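Local coordinates for putative HpcE protein (Mycolicibacterium smegmatis, PDB 6V77) that is of unknown function but belongs to the fumarylacetoacetate hydrolase family and carries a zinc ion on a mixed beta-sheet scaffold, at residues Q112-S117 / L153-L158. Numbering follows the deposited sequence.
Sequences QLPAGS and LSERDL. With SO4 (sulfate ion), chain O.
Two nearly straight hydrogen bonds clamp S117, at the end of the loop 114-117, onto the start of helix 156-160. S117 N points at E155 OE2 (2.9 Å, 175° at the hydrogen), using the oxygen's anti lone pair; S117 O receives R156 N at 2.8 Å, in the carbonyl plane. Both polar atoms of one residue's backbone are thus engaged at a helix start. S117 OG, beside its own backbone N, makes a close approach of 3.1 Å to D157 OD1.

The E155 carboxylate does double duty. With CG anti to the backbone N (chi1 -162°) and the chain bent at chi2 (-70°), it curls back over the first turn as an N-cap: OE1 accepts L158 N and OE2 accepts D157 N, each 2.8 Å away and approaching from above the carboxylate plane. OE2 is therefore gripped by two backbone N-H groups, which probably stabilises its negative charge. G116 CA passes 3.5 Å from this same E155 OE2, where a side chain would clash.

R156 CG packs against S117 O, while the guanidinium leads off to salt bridges with D119 and the zinc ligand E121; edge-on, its NH1 donates to sulfate O2 at 2.8 Å. This is a side-chain N-cap shared with a neighbouring loop, joining the loop that leads from strand 110-113 of one sheet to strand 118-128 of the other to a helix just beyond zinc ligand D152.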
# COMPACT_ATOMS: atom_id res chain seq x y z
N GLN B 112 3.69 -4.05 -20.87
CA GLN B 112 2.46 -4.38 -21.57
C GLN B 112 1.48 -3.22 -21.44
O GLN B 112 1.28 -2.69 -20.34
CB GLN B 112 1.86 -5.67 -21.00
CG GLN B 112 2.78 -6.89 -21.11
CD GLN B 112 2.94 -7.39 -22.54
OE1 GLN B 112 1.98 -7.42 -23.31
NE2 GLN B 112 4.16 -7.79 -22.90
N LEU B 113 0.92 -2.80 -22.58
CA LEU B 113 -0.11 -1.77 -22.62
C LEU B 113 -1.48 -2.38 -22.38
O LEU B 113 -1.99 -3.11 -23.24
CB LEU B 113 -0.13 -1.06 -23.97
CG LEU B 113 1.01 -0.12 -24.33
CD1 LEU B 113 0.95 0.15 -25.84
CD2 LEU B 113 0.92 1.16 -23.51
N PRO B 114 -2.11 -2.13 -21.25
CA PRO B 114 -3.53 -2.46 -21.11
C PRO B 114 -4.35 -1.61 -22.06
O PRO B 114 -3.90 -0.57 -22.55
CB PRO B 114 -3.83 -2.12 -19.65
CG PRO B 114 -2.84 -1.05 -19.33
CD PRO B 114 -1.59 -1.42 -20.06
N ALA B 115 -5.57 -2.07 -22.31
CA ALA B 115 -6.51 -1.25 -23.06
C ALA B 115 -6.70 0.08 -22.35
O ALA B 115 -6.69 0.15 -21.11
CB ALA B 115 -7.86 -1.97 -23.20
N GLY B 116 -6.86 1.15 -23.13
CA GLY B 116 -7.09 2.46 -22.56
C GLY B 116 -6.07 3.48 -23.05
O GLY B 116 -5.57 3.40 -24.18
N SER B 117 -5.80 4.46 -22.20
CA SER B 117 -4.99 5.63 -22.53
C SER B 117 -3.81 5.66 -21.56
O SER B 117 -3.91 6.21 -20.46
CB SER B 117 -5.82 6.91 -22.43
OG SER B 117 -6.90 6.89 -23.35
N LEU B 153 3.45 5.32 -14.50
CA LEU B 153 2.63 5.05 -15.67
C LEU B 153 1.17 4.99 -15.24
O LEU B 153 0.85 4.46 -14.18
CB LEU B 153 3.05 3.74 -16.34
CG LEU B 153 4.49 3.78 -16.85
CD1 LEU B 153 4.98 2.40 -17.25
CD2 LEU B 153 4.53 4.71 -18.06
N SER B 154 0.29 5.54 -16.07
CA SER B 154 -1.08 5.83 -15.65
C SER B 154 -2.04 5.50 -16.78
O SER B 154 -1.94 6.09 -17.85
CB SER B 154 -1.23 7.30 -15.26
OG SER B 154 -0.23 7.69 -14.30
N GLU B 155 -3.01 4.62 -16.52
CA GLU B 155 -4.08 4.38 -17.49
C GLU B 155 -5.16 5.42 -17.21
O GLU B 155 -5.96 5.27 -16.28
CB GLU B 155 -4.58 2.94 -17.40
CG GLU B 155 -5.35 2.50 -18.63
CD GLU B 155 -6.67 3.20 -18.70
OE1 GLU B 155 -7.55 2.88 -17.87
OE2 GLU B 155 -6.82 4.11 -19.53
N ARG B 156 -5.22 6.47 -18.05
CA ARG B 156 -6.02 7.64 -17.68
C ARG B 156 -7.52 7.37 -17.69
O ARG B 156 -8.26 8.06 -16.99
CB ARG B 156 -5.72 8.81 -18.61
CG ARG B 156 -4.26 9.24 -18.57
CD ARG B 156 -3.87 9.85 -17.21
NE ARG B 156 -2.62 10.59 -17.36
CZ ARG B 156 -1.83 10.99 -16.37
NH1 ARG B 156 -2.13 10.73 -15.10
NH2 ARG B 156 -0.72 11.66 -16.66
N ASP B 157 -8.00 6.42 -18.50
CA ASP B 157 -9.44 6.16 -18.54
C ASP B 157 -9.93 5.69 -17.18
O ASP B 157 -10.87 6.27 -16.61
CB ASP B 157 -9.80 5.11 -19.61
CG ASP B 157 -9.48 5.57 -21.02
OD1 ASP B 157 -9.20 6.77 -21.23
OD2 ASP B 157 -9.53 4.70 -21.93
N LEU B 158 -9.31 4.65 -16.64
CA LEU B 158 -9.66 4.16 -15.31
C LEU B 158 -9.38 5.22 -14.25
O LEU B 158 -10.14 5.36 -13.28
CB LEU B 158 -8.87 2.89 -14.99
CG LEU B 158 -9.12 2.21 -13.64
CD1 LEU B 158 -10.58 1.85 -13.50
CD2 LEU B 158 -8.24 0.98 -13.48
S SO4 O . -1.32 12.61 -11.56
O1 SO4 O . -1.34 13.86 -12.30
O2 SO4 O . -1.73 11.49 -12.41
O3 SO4 O . 0.02 12.33 -11.05
O4 SO4 O . -2.22 12.72 -10.41